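Local coordinates for pullulanase (Klebsiella oxytoca, PDB 2YOC), which hydrolyses alpha-1,6-glucosidic linkages in pullulan and related branched glucans, and is a cargo of the type 2 secretion system, at residues V592-G600 / V626-S635; S371-V382 / D562-K570. One frame throughout, in Å; residues are numbered along the deposited sequence.

The two contacts flank barrel strand 586-591 along the chain. Contact 2 uses the start of helix 567-582, which leads into that strand, and contact 1 uses the chain that leaves it. Contact 1 lies near the middle of the molecule, its centre about 9 Å from the centre of the chain. It joins two parts of one excursion from the barrel through backbone pairing, with a disulfide under a histidine ring. Contact 2, its centre about 25 Å from the centre of the chain, is nonetheless well buried. It ties the barrel to the antiparallel sheet on its N-terminal side through a carboxylate that takes two hydrogens from one threonine and a backbone N-H to carbonyl bond, with arginine and glutamine side chains packed alongside.

Contact 1 (V592-G600 / V626-S635); sequences VYNHTNAAG and VESATCCSDS
His595 and Thr596 pair with Asp634 and Ser633 in a short two-stranded antiparallel ribbon, inside the excursion between barrel strand 586-591 and helix 640-655. This is where glycoside hydrolase family 13 enzymes usually carry domain B, and the VYNH run matches a conserved sequence of that family. Thr596 N donates to Ser633 O at 3.0 Å, nearly straight at 164°; the return bond from Ser633 N to Thr596 O is weak. Two pairs farther on, Ser635 N reaches Asn594 O at 2.9 Å, while the Ser635 hydroxyl sits between the carbonyls of Tyr593 and Asn594.

Both His595 nitrogens are engaged. ND1 gives its hydrogen to Asn594 OD1 at 2.6 Å, with the oxygen in the ring plane, and NE2 bonds to Tyr547 O. With CG set between the backbone N and the carbonyl carbon (chi1 71°), the ring lies over the vicinal disulfide, Cys631 SG being 4.0 Å from the His595 ring centroid. Asn594 ND2 turns to Asp665 OD2.

Asp634 points away from 592-600 and gathers its own loop, OD1 accepting from Thr630 N at 3.0 Å and OD2 from Ala629 N. Thr596 OG1 donates to Ala598 O and also meets Gln617 NE2. At the far end one water donates to Asn597 O and lies 3.2 Å from Ser633 OG.

Contact 2 (S371-V382 / D562-K570); sequences SLSTNSEYSQVV and DPEGTTRIK. With SO4 (sulfate ion), chain O.
A beta hairpin made by strands 371-372 and 379-380, at the border of the large antiparallel sheet, packs Leu372, Thr374 and Gln380 against the start of helix 567-582 and the loop that runs into it. The contact thus joins the carbohydrate-binding-module-48 side of the molecule to the catalytic barrel. Glu564 does most of the gripping. Its chain bends at chi2 (72°), and OE1 takes two hydrogens from one residue: Thr374 N at 2.7 Å, met nearly head-on down the C-O bond, and Thr374 OG1 at 3.0 Å, on the anti lone pair. OE2 forms a salt bridge with Lys315, so both carboxylate oxygens are held.

Beside it, Gly565 N donates to Leu372 O at 3.2 Å, in the carbonyl plane. That same oxygen lies over a face of the Arg568 guanidinium, and Leu372 CD1 approaches Arg568 NH1. The Arg568 guanidinium is held by an in-plane bond from NH2 to Pro563 O, 2.8 Å and 166°, and by NH1 to Pro555 O; it thereby braces the loop just before its own helix. The hairpin's turn also reaches a calcium site: Ser376 OG bonds to Asp469 and Asn375 OD1 to the backbone of Glu475, both ligands of that ion.

Gln380 comes in extended, its OE1 accepting from Ser371 OG and lying 3.3 Å from Gly565 CA. Val382 CG2 meets Thr566 CG2 at 3.6 Å. A sulfate, probably from the crystallisation liquor, bridges the border: Gln380 NE2 donates to its O1, and Thr566 OG1 to its O2 at 2.9 Å.

Contact 1 (V592-G600 / V626-S635)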
loop_
_atom_site.group_PDB
_atom_site.type_symbol
_atom_site.label_atom_id
_atom_site.label_comp_id
_atom_site.label_asym_id
_atom_site.label_seq_id
_atom_site.Cartn_x
_atom_site.Cartn_y
_atom_site.Cartn_z
ATOM N N VAL B 592 -10.739 -36.709 14.457
ATOM C CA VAL B 592 -11.911 -36.102 13.803
ATOM C C VAL B 592 -13.029 -35.790 14.813
ATOM O O VAL B 592 -14.027 -36.500 14.851
ATOM C CB VAL B 592 -12.437 -36.949 12.595
ATOM C CG1 VAL B 592 -13.453 -36.161 11.783
ATOM C CG2 VAL B 592 -11.306 -37.421 11.687
ATOM N N TYR B 593 -12.878 -34.753 15.622
ATOM C CA TYR B 593 -13.922 -34.441 16.573
ATOM C C TYR B 593 -14.966 -33.472 16.029
ATOM O O TYR B 593 -16.004 -33.278 16.668
ATOM C CB TYR B 593 -13.333 -33.960 17.903
ATOM C CG TYR B 593 -12.530 -35.033 18.598
ATOM C CD1 TYR B 593 -13.159 -36.083 19.262
ATOM C CD2 TYR B 593 -11.137 -35.005 18.588
ATOM C CE1 TYR B 593 -12.422 -37.096 19.869
ATOM C CE2 TYR B 593 -10.389 -35.981 19.246
ATOM C CZ TYR B 593 -11.038 -37.044 19.858
ATOM O OH TYR B 593 -10.314 -38.031 20.469
ATOM N N ASN B 594 -14.711 -32.880 14.843
ATOM C CA ASN B 594 -15.589 -31.875 14.227
ATOM C C ASN B 594 -16.978 -32.372 13.829
ATOM O O ASN B 594 -17.934 -31.585 13.826
ATOM C CB ASN B 594 -14.890 -31.145 13.086
ATOM C CG ASN B 594 -14.577 -32.025 11.920
ATOM O OD1 ASN B 594 -15.467 -32.452 11.184
ATOM N ND2 ASN B 594 -13.309 -32.323 11.723
ATOM N N HIS B 595 -17.089 -33.678 13.533
ATOM C CA HIS B 595 -18.338 -34.301 13.145
ATOM C C HIS B 595 -18.452 -35.728 13.672
ATOM O O HIS B 595 -17.475 -36.313 14.139
ATOM C CB HIS B 595 -18.495 -34.280 11.608
ATOM C CG HIS B 595 -17.575 -35.200 10.822
ATOM N ND1 HIS B 595 -16.363 -34.753 10.307
ATOM C CD2 HIS B 595 -17.776 -36.471 10.392
ATOM C CE1 HIS B 595 -15.855 -35.771 9.630
ATOM N NE2 HIS B 595 -16.657 -36.833 9.665
ATOM N N THR B 596 -19.656 -36.278 13.580
ATOM C CA THR B 596 -19.985 -37.663 13.875
ATOM C C THR B 596 -20.382 -38.224 12.508
ATOM O O THR B 596 -20.723 -37.415 11.628
ATOM C CB THR B 596 -21.144 -37.732 14.864
ATOM O OG1 THR B 596 -22.299 -37.075 14.317
ATOM C CG2 THR B 596 -20.778 -37.148 16.223
ATOM N N ASN B 597 -20.331 -39.567 12.291
ATOM C CA ASN B 597 -20.706 -40.092 10.976
ATOM C C ASN B 597 -22.225 -39.904 10.665
ATOM O O ASN B 597 -22.597 -39.742 9.497
ATOM C CB ASN B 597 -20.225 -41.528 10.780
ATOM C CG ASN B 597 -20.608 -42.136 9.458
ATOM O OD1 ASN B 597 -20.034 -41.857 8.405
ATOM N ND2 ASN B 597 -21.602 -42.966 9.486
ATOM N N ALA B 598 -23.075 -39.862 11.724
ATOM C CA ALA B 598 -24.530 -39.702 11.648
ATOM C C ALA B 598 -25.159 -39.190 12.961
ATOM O O ALA B 598 -24.503 -39.124 14.014
ATOM C CB ALA B 598 -25.162 -41.019 11.261
ATOM N N ALA B 599 -26.445 -38.815 12.866
ATOM C CA ALA B 599 -27.294 -38.346 13.957
ATOM C C ALA B 599 -28.707 -38.899 13.717
ATOM O O ALA B 599 -28.897 -39.704 12.804
ATOM C CB ALA B 599 -27.299 -36.828 14.003
ATOM N N GLY B 600 -29.676 -38.499 14.535
ATOM C CA GLY B 600 -31.053 -38.967 14.388
ATOM C C GLY B 600 -31.326 -40.258 15.125
ATOM O O GLY B 600 -30.390 -40.980 15.489
ATOM N N VAL B 626 -29.459 -30.864 11.987
ATOM C CA VAL B 626 -28.033 -30.988 12.286
ATOM C C VAL B 626 -27.307 -30.373 11.121
ATOM O O VAL B 626 -27.584 -30.733 9.975
ATOM C CB VAL B 626 -27.573 -32.452 12.550
ATOM C CG1 VAL B 626 -26.055 -32.535 12.753
ATOM C CG2 VAL B 626 -28.317 -33.066 13.734
ATOM N N GLU B 627 -26.420 -29.419 11.403
ATOM C CA GLU B 627 -25.663 -28.729 10.371
ATOM C C GLU B 627 -24.650 -29.676 9.735
ATOM O O GLU B 627 -24.287 -30.688 10.337
ATOM C CB GLU B 627 -25.065 -27.425 10.910
ATOM C CG GLU B 627 -26.131 -26.388 11.222
ATOM C CD GLU B 627 -25.645 -25.000 11.568
ATOM O OE1 GLU B 627 -24.542 -24.878 12.154
ATOM O OE2 GLU B 627 -26.382 -24.030 11.271
ATOM N N SER B 628 -24.293 -29.424 8.478
ATOM C CA SER B 628 -23.394 -30.311 7.734
ATOM C C SER B 628 -22.212 -29.555 7.100
ATOM O O SER B 628 -21.662 -29.990 6.080
ATOM C CB SER B 628 -24.179 -31.082 6.678
ATOM O OG SER B 628 -24.888 -30.190 5.828
ATOM N N ALA B 629 -21.803 -28.440 7.725
ATOM C CA ALA B 629 -20.711 -27.612 7.211
ATOM C C ALA B 629 -19.419 -28.380 7.006
ATOM O O ALA B 629 -18.705 -28.114 6.047
ATOM C CB ALA B 629 -20.478 -26.402 8.102
ATOM N N THR B 630 -19.156 -29.364 7.857
ATOM C CA THR B 630 -17.941 -30.169 7.806
ATOM C C THR B 630 -18.011 -31.274 6.760
ATOM O O THR B 630 -16.979 -31.805 6.376
ATOM C CB THR B 630 -17.659 -30.792 9.202
ATOM O OG1 THR B 630 -18.624 -31.800 9.472
ATOM C CG2 THR B 630 -17.656 -29.764 10.325
ATOM N N CYS B 631 -19.230 -31.547 6.263
ATOM C CA CYS B 631 -19.799 -32.669 5.506
ATOM C C CYS B 631 -20.599 -33.227 6.649
ATOM O O CYS B 631 -20.462 -32.767 7.798
ATOM C CB CYS B 631 -18.731 -33.696 5.102
ATOM S SG CYS B 631 -18.076 -34.702 6.497
ATOM N N CYS B 632 -21.232 -34.349 6.425
ATOM C CA CYS B 632 -21.715 -35.147 7.539
ATOM C C CYS B 632 -22.501 -34.433 8.676
ATOM O O CYS B 632 -23.299 -33.533 8.408
ATOM C CB CYS B 632 -20.537 -35.967 8.073
ATOM S SG CYS B 632 -19.281 -36.347 6.813
ATOM N N SER B 633 -22.296 -34.859 9.926
ATOM C CA SER B 633 -23.058 -34.375 11.066
ATOM C C SER B 633 -22.237 -33.573 12.040
ATOM O O SER B 633 -21.593 -34.120 12.932
ATOM C CB SER B 633 -23.788 -35.540 11.734
ATOM O OG SER B 633 -24.542 -36.269 10.772
ATOM N N ASP B 634 -22.269 -32.261 11.858
ATOM C CA ASP B 634 -21.521 -31.310 12.664
ATOM C C ASP B 634 -21.700 -31.515 14.167
ATOM O O ASP B 634 -22.808 -31.385 14.683
ATOM C CB ASP B 634 -21.883 -29.845 12.301
ATOM C CG ASP B 634 -21.535 -29.339 10.897
ATOM O OD1 ASP B 634 -21.059 -30.155 10.061
ATOM O OD2 ASP B 634 -21.775 -28.131 10.626
ATOM N N SER B 635 -20.589 -31.811 14.863
ATOM C CA SER B 635 -20.559 -31.961 16.303
ATOM C C SER B 635 -20.475 -30.578 16.935
ATOM O O SER B 635 -20.198 -29.595 16.235
ATOM C CB SER B 635 -19.356 -32.796 16.696
ATOM O OG SER B 635 -18.161 -32.060 16.512
HETATM O O HOH W 1 -23.337 -37.704 8.180
#

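Contact 2 (S371-V382 / D562-K570)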
loop_
_atom_site.group_PDB
_atom_site.type_symbol
_atom_site.label_atom_id
_atom_site.label_comp_id
_atom_site.label_asym_id
_atom_site.label_seq_id
_atom_site.Cartn_x
_atom_site.Cartn_y
_atom_site.Cartn_z
ATOM N N SER B 371 -13.377 -50.744 23.867
ATOM C CA SER B 371 -13.276 -52.002 23.118
ATOM C C SER B 371 -14.672 -52.306 22.543
ATOM O O SER B 371 -15.666 -51.944 23.174
ATOM C CB SER B 371 -12.822 -53.146 24.026
ATOM O OG SER B 371 -12.587 -54.365 23.332
ATOM N N LEU B 372 -14.751 -52.946 21.348
ATOM C CA LEU B 372 -16.023 -53.290 20.679
ATOM C C LEU B 372 -16.041 -54.705 20.065
ATOM O O LEU B 372 -14.993 -55.342 19.953
ATOM C CB LEU B 372 -16.325 -52.287 19.552
ATOM C CG LEU B 372 -16.272 -50.785 19.826
ATOM C CD1 LEU B 372 -15.733 -50.059 18.616
ATOM C CD2 LEU B 372 -17.657 -50.241 20.171
ATOM N N SER B 373 -17.234 -55.172 19.616
ATOM C CA SER B 373 -17.438 -56.432 18.872
ATOM C C SER B 373 -17.209 -56.091 17.369
ATOM O O SER B 373 -16.937 -54.925 17.053
ATOM C CB SER B 373 -18.869 -56.921 19.065
ATOM O OG SER B 373 -19.785 -56.023 18.462
ATOM N N THR B 374 -17.341 -57.078 16.444
ATOM C CA THR B 374 -17.164 -56.832 15.000
ATOM C C THR B 374 -18.219 -55.833 14.504
ATOM O O THR B 374 -19.398 -55.947 14.865
ATOM C CB THR B 374 -17.178 -58.153 14.210
ATOM O OG1 THR B 374 -16.191 -59.024 14.745
ATOM C CG2 THR B 374 -16.922 -57.964 12.716
ATOM N N ASN B 375 -17.769 -54.844 13.704
ATOM C CA ASN B 375 -18.569 -53.764 13.117
ATOM C C ASN B 375 -19.242 -52.829 14.160
ATOM O O ASN B 375 -20.251 -52.157 13.873
ATOM C CB ASN B 375 -19.500 -54.252 11.984
ATOM C CG ASN B 375 -19.641 -53.293 10.807
ATOM O OD1 ASN B 375 -18.702 -52.594 10.407
ATOM N ND2 ASN B 375 -20.828 -53.237 10.225
ATOM N N SER B 376 -18.626 -52.781 15.379
ATOM C CA SER B 376 -18.978 -51.917 16.504
ATOM C C SER B 376 -20.434 -52.051 16.963
ATOM O O SER B 376 -21.017 -51.097 17.484
ATOM C CB SER B 376 -18.605 -50.473 16.170
ATOM O OG SER B 376 -17.385 -50.428 15.439
ATOM N N GLU B 377 -21.006 -53.254 16.797
ATOM C CA GLU B 377 -22.403 -53.534 17.156
ATOM C C GLU B 377 -22.642 -53.498 18.657
ATOM O O GLU B 377 -23.733 -53.103 19.087
ATOM C CB GLU B 377 -22.876 -54.877 16.597
ATOM C CG GLU B 377 -22.888 -54.952 15.083
ATOM C CD GLU B 377 -23.240 -56.321 14.532
ATOM O OE1 GLU B 377 -23.226 -57.300 15.316
ATOM O OE2 GLU B 377 -23.517 -56.416 13.314
ATOM N N TYR B 378 -21.646 -53.956 19.447
ATOM C CA TYR B 378 -21.713 -53.999 20.911
ATOM C C TYR B 378 -20.436 -53.437 21.510
ATOM O O TYR B 378 -19.333 -53.707 21.008
ATOM C CB TYR B 378 -21.893 -55.438 21.438
ATOM C CG TYR B 378 -23.095 -56.189 20.911
ATOM C CD1 TYR B 378 -23.055 -56.828 19.673
ATOM C CD2 TYR B 378 -24.235 -56.354 21.694
ATOM C CE1 TYR B 378 -24.151 -57.543 19.193
ATOM C CE2 TYR B 378 -25.315 -57.116 21.249
ATOM C CZ TYR B 378 -25.276 -57.700 19.992
ATOM O OH TYR B 378 -26.361 -58.420 19.529
ATOM N N SER B 379 -20.578 -52.698 22.624
ATOM C CA SER B 379 -19.418 -52.202 23.368
ATOM C C SER B 379 -18.908 -53.403 24.223
ATOM O O SER B 379 -19.681 -54.317 24.532
ATOM C CB SER B 379 -19.818 -51.048 24.281
ATOM O OG SER B 379 -20.465 -49.988 23.608
ATOM N N GLN B 380 -17.622 -53.412 24.566
ATOM C CA GLN B 380 -17.041 -54.445 25.407
ATOM C C GLN B 380 -16.439 -53.829 26.674
ATOM O O GLN B 380 -15.802 -52.780 26.596
ATOM C CB GLN B 380 -15.947 -55.190 24.641
ATOM C CG GLN B 380 -15.695 -56.589 25.192
ATOM C CD GLN B 380 -14.505 -57.265 24.565
ATOM O OE1 GLN B 380 -13.758 -56.680 23.765
ATOM N NE2 GLN B 380 -14.276 -58.501 24.961
ATOM N N VAL B 381 -16.620 -54.482 27.831
ATOM C CA VAL B 381 -16.006 -54.053 29.094
ATOM C C VAL B 381 -14.526 -54.416 28.959
ATOM O O VAL B 381 -14.203 -55.567 28.670
ATOM C CB VAL B 381 -16.636 -54.721 30.353
ATOM C CG1 VAL B 381 -15.803 -54.429 31.596
ATOM C CG2 VAL B 381 -18.080 -54.283 30.558
ATOM N N VAL B 382 -13.636 -53.430 29.145
ATOM C CA VAL B 382 -12.197 -53.622 29.021
ATOM C C VAL B 382 -11.369 -52.865 30.059
ATOM O O VAL B 382 -11.821 -51.875 30.635
ATOM C CB VAL B 382 -11.733 -53.334 27.573
ATOM C CG1 VAL B 382 -11.421 -51.856 27.352
ATOM C CG2 VAL B 382 -10.542 -54.198 27.194
ATOM N N ASP B 562 -8.342 -59.836 13.741
ATOM C CA ASP B 562 -9.645 -60.273 14.256
ATOM C C ASP B 562 -10.352 -59.070 14.929
ATOM O O ASP B 562 -9.936 -58.626 16.016
ATOM C CB ASP B 562 -9.503 -61.486 15.209
ATOM C CG ASP B 562 -10.803 -62.048 15.789
ATOM O OD1 ASP B 562 -11.876 -61.394 15.624
ATOM O OD2 ASP B 562 -10.752 -63.131 16.414
ATOM N N PRO B 563 -11.430 -58.548 14.294
ATOM C CA PRO B 563 -12.131 -57.371 14.854
ATOM C C PRO B 563 -13.105 -57.666 15.993
ATOM O O PRO B 563 -13.766 -56.757 16.488
ATOM C CB PRO B 563 -12.863 -56.797 13.638
ATOM C CG PRO B 563 -13.194 -57.983 12.832
ATOM C CD PRO B 563 -12.024 -58.947 13.004
ATOM N N GLU B 564 -13.233 -58.936 16.376
ATOM C CA GLU B 564 -14.129 -59.324 17.452
ATOM C C GLU B 564 -13.370 -59.301 18.773
ATOM O O GLU B 564 -12.554 -60.192 19.045
ATOM C CB GLU B 564 -14.754 -60.701 17.170
ATOM C CG GLU B 564 -15.762 -61.164 18.207
ATOM C CD GLU B 564 -17.120 -60.476 18.271
ATOM O OE1 GLU B 564 -17.437 -59.609 17.415
ATOM O OE2 GLU B 564 -17.878 -60.830 19.203
ATOM N N GLY B 565 -13.630 -58.264 19.557
ATOM C CA GLY B 565 -13.034 -58.131 20.868
ATOM C C GLY B 565 -11.819 -57.253 20.948
ATOM O O GLY B 565 -11.642 -56.319 20.157
ATOM N N THR B 566 -10.992 -57.557 21.953
ATOM C CA THR B 566 -9.786 -56.825 22.344
ATOM C C THR B 566 -8.595 -56.982 21.428
ATOM O O THR B 566 -7.706 -56.132 21.482
ATOM C CB THR B 566 -9.418 -57.132 23.793
ATOM O OG1 THR B 566 -8.987 -58.500 23.908
ATOM C CG2 THR B 566 -10.553 -56.827 24.751
ATOM N N THR B 567 -8.555 -58.037 20.581
ATOM C CA THR B 567 -7.425 -58.254 19.658
ATOM C C THR B 567 -6.869 -56.943 19.037
ATOM O O THR B 567 -5.651 -56.743 19.038
ATOM C CB THR B 567 -7.727 -59.389 18.671
ATOM O OG1 THR B 567 -7.483 -60.620 19.342
ATOM C CG2 THR B 567 -6.876 -59.339 17.422
ATOM N N ARG B 568 -7.759 -56.047 18.579
ATOM C CA ARG B 568 -7.341 -54.798 17.979
ATOM C C ARG B 568 -6.389 -53.929 18.887
ATOM O O ARG B 568 -5.364 -53.410 18.394
ATOM C CB ARG B 568 -8.545 -54.035 17.384
ATOM C CG ARG B 568 -9.531 -53.475 18.406
ATOM C CD ARG B 568 -10.682 -52.727 17.760
ATOM N NE ARG B 568 -11.759 -53.601 17.283
ATOM C CZ ARG B 568 -12.958 -53.159 16.909
ATOM N NH1 ARG B 568 -13.239 -51.867 16.954
ATOM N NH2 ARG B 568 -13.884 -54.008 16.493
ATOM N N ILE B 569 -6.700 -53.844 20.217
ATOM C CA ILE B 569 -5.921 -53.108 21.226
ATOM C C ILE B 569 -4.492 -53.610 21.295
ATOM O O ILE B 569 -3.584 -52.786 21.211
ATOM C CB ILE B 569 -6.596 -53.132 22.613
ATOM C CG1 ILE B 569 -7.998 -52.530 22.530
ATOM C CG2 ILE B 569 -5.724 -52.412 23.684
ATOM C CD1 ILE B 569 -8.901 -53.067 23.487
ATOM N N LYS B 570 -4.270 -54.942 21.433
ATOM C CA LYS B 570 -2.895 -55.422 21.474
ATOM C C LYS B 570 -2.191 -55.171 20.158
ATOM O O LYS B 570 -1.072 -54.687 20.176
ATOM C CB LYS B 570 -2.774 -56.884 21.909
ATOM C CG LYS B 570 -1.385 -57.233 22.476
ATOM C CD LYS B 570 -1.190 -58.748 22.528
ATOM C CE LYS B 570 0.105 -59.215 23.149
ATOM N NZ LYS B 570 -0.027 -60.611 23.670
HETATM S S SO4 O . -11.282 -61.184 24.058
HETATM O O1 SO4 O . -12.430 -60.567 23.352
HETATM O O2 SO4 O . -10.878 -60.315 25.180
HETATM O O3 SO4 O . -10.123 -61.304 23.130
HETATM O O4 SO4 O . -11.648 -62.522 24.571
#